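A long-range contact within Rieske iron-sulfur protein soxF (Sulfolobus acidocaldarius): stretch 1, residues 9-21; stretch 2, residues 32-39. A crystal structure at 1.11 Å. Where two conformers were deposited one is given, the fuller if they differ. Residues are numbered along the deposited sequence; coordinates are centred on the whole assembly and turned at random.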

# COMPACT_ATOMS: atom_id res chain seq x y z
N GLY A 9 9.10 -11.55 11.66
CA GLY A 9 8.96 -12.79 10.94
C GLY A 9 8.70 -12.64 9.41
O GLY A 9 8.69 -13.65 8.72
N PHE A 10 8.44 -11.43 8.96
CA PHE A 10 8.27 -11.16 7.56
C PHE A 10 9.59 -11.20 6.83
O PHE A 10 10.65 -10.97 7.44
N PRO A 11 9.58 -11.42 5.51
CA PRO A 11 10.80 -11.28 4.68
C PRO A 11 11.11 -9.84 4.46
O PRO A 11 10.26 -8.94 4.54
N ARG A 12 12.37 -9.57 4.16
CA ARG A 12 12.86 -8.30 3.66
C ARG A 12 12.98 -8.46 2.15
O ARG A 12 13.80 -9.20 1.66
N TYR A 13 12.15 -7.75 1.39
CA TYR A 13 12.02 -7.85 -0.05
C TYR A 13 12.34 -6.54 -0.71
O TYR A 13 11.73 -5.53 -0.39
N LYS A 14 13.25 -6.51 -1.69
CA LYS A 14 13.54 -5.30 -2.41
C LYS A 14 12.45 -4.98 -3.41
O LYS A 14 12.19 -5.76 -4.35
N VAL A 15 11.80 -3.87 -3.25
CA VAL A 15 10.73 -3.43 -4.15
C VAL A 15 11.30 -2.78 -5.39
O VAL A 15 10.96 -3.11 -6.52
N ALA A 16 12.17 -1.78 -5.18
CA ALA A 16 12.71 -0.95 -6.24
C ALA A 16 13.80 -0.07 -5.65
O ALA A 16 13.83 0.15 -4.45
N ASN A 17 14.67 0.47 -6.51
CA ASN A 17 15.55 1.53 -6.09
C ASN A 17 14.82 2.85 -6.17
O ASN A 17 13.97 3.05 -7.05
N ILE A 18 15.19 3.80 -5.31
CA ILE A 18 14.60 5.14 -5.39
C ILE A 18 14.70 5.74 -6.76
O ILE A 18 13.81 6.45 -7.19
N GLN A 19 15.79 5.47 -7.49
CA GLN A 19 15.92 6.08 -8.83
C GLN A 19 14.95 5.51 -9.83
O GLN A 19 14.56 6.19 -10.77
N GLN A 20 14.51 4.25 -9.66
CA GLN A 20 13.48 3.68 -10.52
C GLN A 20 12.17 4.42 -10.26
O GLN A 20 11.41 4.72 -11.22
N VAL A 21 11.85 4.71 -9.01
CA VAL A 21 10.62 5.42 -8.68
C VAL A 21 10.67 6.83 -9.21
O VAL A 21 9.77 7.29 -9.89
N VAL A 32 2.62 5.77 -8.72
CA VAL A 32 2.24 4.48 -8.13
C VAL A 32 3.11 3.41 -8.77
O VAL A 32 3.34 3.42 -9.98
N TYR A 33 3.58 2.44 -7.95
CA TYR A 33 4.51 1.43 -8.40
C TYR A 33 4.09 0.11 -7.81
O TYR A 33 4.19 -0.10 -6.58
N PHE A 34 3.62 -0.83 -8.63
CA PHE A 34 3.06 -2.08 -8.15
C PHE A 34 4.13 -3.11 -7.89
O PHE A 34 5.16 -3.13 -8.58
N PHE A 35 3.84 -3.98 -6.94
CA PHE A 35 4.71 -5.10 -6.59
C PHE A 35 3.84 -6.15 -5.87
O PHE A 35 2.63 -5.90 -5.67
N ALA A 36 4.40 -7.27 -5.51
CA ALA A 36 3.72 -8.28 -4.71
C ALA A 36 4.51 -8.53 -3.46
O ALA A 36 5.76 -8.54 -3.50
N TYR A 37 3.82 -8.71 -2.33
CA TYR A 37 4.52 -8.89 -1.06
C TYR A 37 3.52 -9.29 0.03
O TYR A 37 2.43 -8.71 0.07
N PRO A 38 3.92 -10.16 0.97
CA PRO A 38 5.15 -10.95 0.99
C PRO A 38 5.19 -12.12 0.07
O PRO A 38 6.27 -12.71 -0.07
N LEU A 39 4.06 -12.53 -0.53
CA LEU A 39 3.97 -13.60 -1.46
C LEU A 39 3.67 -13.10 -2.83
O LEU A 39 3.06 -12.04 -3.02

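Strands 13-17 and 32-36 run nearly antiparallel, at 158°, but their axes approach no closer than 8.2 Å. No backbone hydrogen bonds join the two stretches; side chains fill the gap, burying 564 Å² in all.

The contact begins at Phe 10, whose CB points toward stretch 2 with chi1 in the m well. Its ring lies against Tyr 37 and Pro 38, with CD2 of Phe 10 3.4 Å from OH of Tyr 37 and CE2 of Phe 10 4.0 Å from CG of Pro 38. Pro 11 follows, also directed inward. Its CG sits 3.8 Å from CB of Pro 38, a residue preceded by a cis peptide bond, and 4.0 Å from CE1 of Tyr 37. The one direct hydrogen bond of the interface forms here: OH of Tyr 37 donates to the carbonyl O of Pro 11 at 2.7 Å. The CB of Tyr 37 points sideways, yet a t rotamer carries the phenol across to stretch 1, so that its hydroxyl reaches a carbonyl while the ring packs against apolar neighbours.

Arg 12 turns away, and Tyr 13 points back in with chi1 t. Its CB meets the edge of the Tyr 37 ring, 3.6 Å from CD1 of Tyr 37, and its own ring extends along stretch 2, where CE2 of Tyr 13 lies 4.1 Å from CD1 of Phe 35 and 3.7 Å from the carbonyl O of Ala 36. The hydroxyl is linked to the opposing backbone through water 1, which lies 2.7 Å from OH of Tyr 13 and accepts from N of Ala 36 at 2.9 Å.

Lys 14 is out of reach, whereas Val 15, in the t rotamer, covers one face of Phe 35, itself p. The CG2 of Val 15 stands 3.9 Å from the centroid of the Phe 35 ring and only 15° off its normal, a CH-pi contact; CG1 of Val 15 is 3.6 Å from CD2 of Phe 35 and 4.2 Å from CD2 of Tyr 33. Water 2 donates to O of Val 15 at 2.8 Å and lies 2.6 Å from OH of Tyr 33, thereby bridging the two strands.

The small side chain of Ala 16 also points inward, its CB 3.7 Å from CE2 of Tyr 33, which is t. Asn 17 faces away and caps the helix, its OD1 accepting from N of Gln 19 at 2.9 Å. In return, N of Asn 17 donates to OE1 of Gln 20 at 2.8 Å, and CD of Gln 20 remains 4.5 Å from OH of Tyr 33, at the margin of the contact.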

# COMPACT_ATOMS: atom_id res chain seq x y z
CB PHE A 10 7.67 -9.80 7.33
CG PHE A 10 6.16 -9.72 7.43
CD1 PHE A 10 5.49 -9.67 8.62
CD2 PHE A 10 5.40 -9.66 6.26
CE1 PHE A 10 4.15 -9.55 8.68
CE2 PHE A 10 4.01 -9.51 6.34
CZ PHE A 10 3.39 -9.45 7.55
CB PRO A 11 10.39 -11.97 3.40
CG PRO A 11 8.90 -11.84 3.31
CD PRO A 11 8.40 -11.80 4.70
CB ARG A 12 14.19 -7.99 4.34
CG ARG A 12 14.88 -6.70 3.87
CD ARG A 12 16.13 -6.48 4.72
NE ARG A 12 16.86 -5.28 4.30
CZ ARG A 12 16.60 -4.08 4.78
NH1 ARG A 12 15.64 -3.82 5.67
NH2 ARG A 12 17.35 -3.07 4.32
CB TYR A 13 10.56 -8.28 -0.43
CG TYR A 13 10.21 -8.13 -1.88
CD1 TYR A 13 10.85 -9.02 -2.77
CD2 TYR A 13 9.34 -7.16 -2.42
CE1 TYR A 13 10.56 -8.92 -4.13
CE2 TYR A 13 9.09 -7.05 -3.77
CZ TYR A 13 9.69 -7.94 -4.60
OH TYR A 13 9.46 -7.80 -6.00
CB LYS A 14 14.87 -5.49 -3.18
CG LYS A 14 15.32 -4.16 -3.80
CD LYS A 14 16.56 -4.35 -4.69
CE LYS A 14 17.73 -5.01 -3.99
NZ LYS A 14 18.95 -4.96 -4.84
CB VAL A 15 9.75 -2.48 -3.43
CG1 VAL A 15 8.69 -1.99 -4.44
CG2 VAL A 15 9.08 -3.14 -2.28
CB ALA A 16 11.65 -0.02 -6.85
CB ASN A 17 16.80 1.52 -7.02
CG ASN A 17 17.87 2.45 -6.49
OD1 ASN A 17 17.88 3.64 -6.81
ND2 ASN A 17 18.76 1.90 -5.69
CB ILE A 18 15.27 6.06 -4.32
CG1 ILE A 18 14.62 7.43 -4.23
CG2 ILE A 18 16.76 6.25 -4.55
CD1 ILE A 18 13.18 7.36 -3.71
CB GLN A 19 17.34 5.95 -9.36
CG GLN A 19 18.31 6.86 -8.61
CD GLN A 19 17.96 8.29 -8.61
OE1 GLN A 19 17.45 8.78 -9.64
NE2 GLN A 19 18.14 8.96 -7.50
CB GLN A 20 13.37 2.18 -10.31
CG GLN A 20 14.56 1.40 -10.76
CD GLN A 20 14.57 -0.05 -10.33
OE1 GLN A 20 14.50 -0.40 -9.20
NE2 GLN A 20 14.58 -0.95 -11.30
CB VAL A 21 10.35 5.34 -7.16
CG1 VAL A 21 9.14 6.21 -6.81
CG2 VAL A 21 10.21 3.95 -6.66
CB VAL A 32 0.71 4.21 -8.48
CG1 VAL A 32 0.25 2.92 -8.06
CG2 VAL A 32 -0.12 5.35 -7.80
CB TYR A 33 5.93 1.80 -8.01
CG TYR A 33 7.04 1.03 -8.60
CD1 TYR A 33 7.72 1.48 -9.73
CD2 TYR A 33 7.43 -0.21 -8.06
CE1 TYR A 33 8.75 0.76 -10.29
CE2 TYR A 33 8.50 -0.90 -8.64
CZ TYR A 33 9.11 -0.39 -9.75
OH TYR A 33 10.23 -1.04 -10.30
CB PHE A 34 2.03 -2.64 -9.14
CG PHE A 34 0.76 -1.80 -9.18
CD1 PHE A 34 0.65 -0.79 -10.11
CD2 PHE A 34 -0.26 -2.04 -8.29
CE1 PHE A 34 -0.52 -0.03 -10.13
CE2 PHE A 34 -1.43 -1.28 -8.31
CZ PHE A 34 -1.57 -0.28 -9.23
CB PHE A 35 5.91 -4.65 -5.72
CG PHE A 35 5.58 -4.08 -4.38
CD1 PHE A 35 5.72 -4.83 -3.22
CD2 PHE A 35 5.13 -2.77 -4.24
CE1 PHE A 35 5.48 -4.29 -1.97
CE2 PHE A 35 4.88 -2.23 -2.99
CZ PHE A 35 5.05 -2.97 -1.86
CB ALA A 36 3.57 -9.60 -5.46
CB TYR A 37 5.13 -7.54 -0.59
CG TYR A 37 5.86 -7.63 0.73
CD1 TYR A 37 7.16 -8.14 0.81
CD2 TYR A 37 5.22 -7.24 1.91
CE1 TYR A 37 7.80 -8.24 2.03
CE2 TYR A 37 5.87 -7.36 3.13
CZ TYR A 37 7.17 -7.87 3.17
OH TYR A 37 7.76 -7.97 4.41
CB PRO A 38 5.26 -11.36 2.48
CG PRO A 38 3.79 -11.47 2.90
CD PRO A 38 3.12 -10.33 2.22
CB LEU A 39 2.90 -14.63 -1.04
CG LEU A 39 3.00 -15.18 0.40
CD1 LEU A 39 1.83 -16.14 0.58
CD2 LEU A 39 4.33 -15.78 0.76
O HOH W 1 6.86 -8.06 -6.82
O HOH W 2 11.52 -3.05 -9.25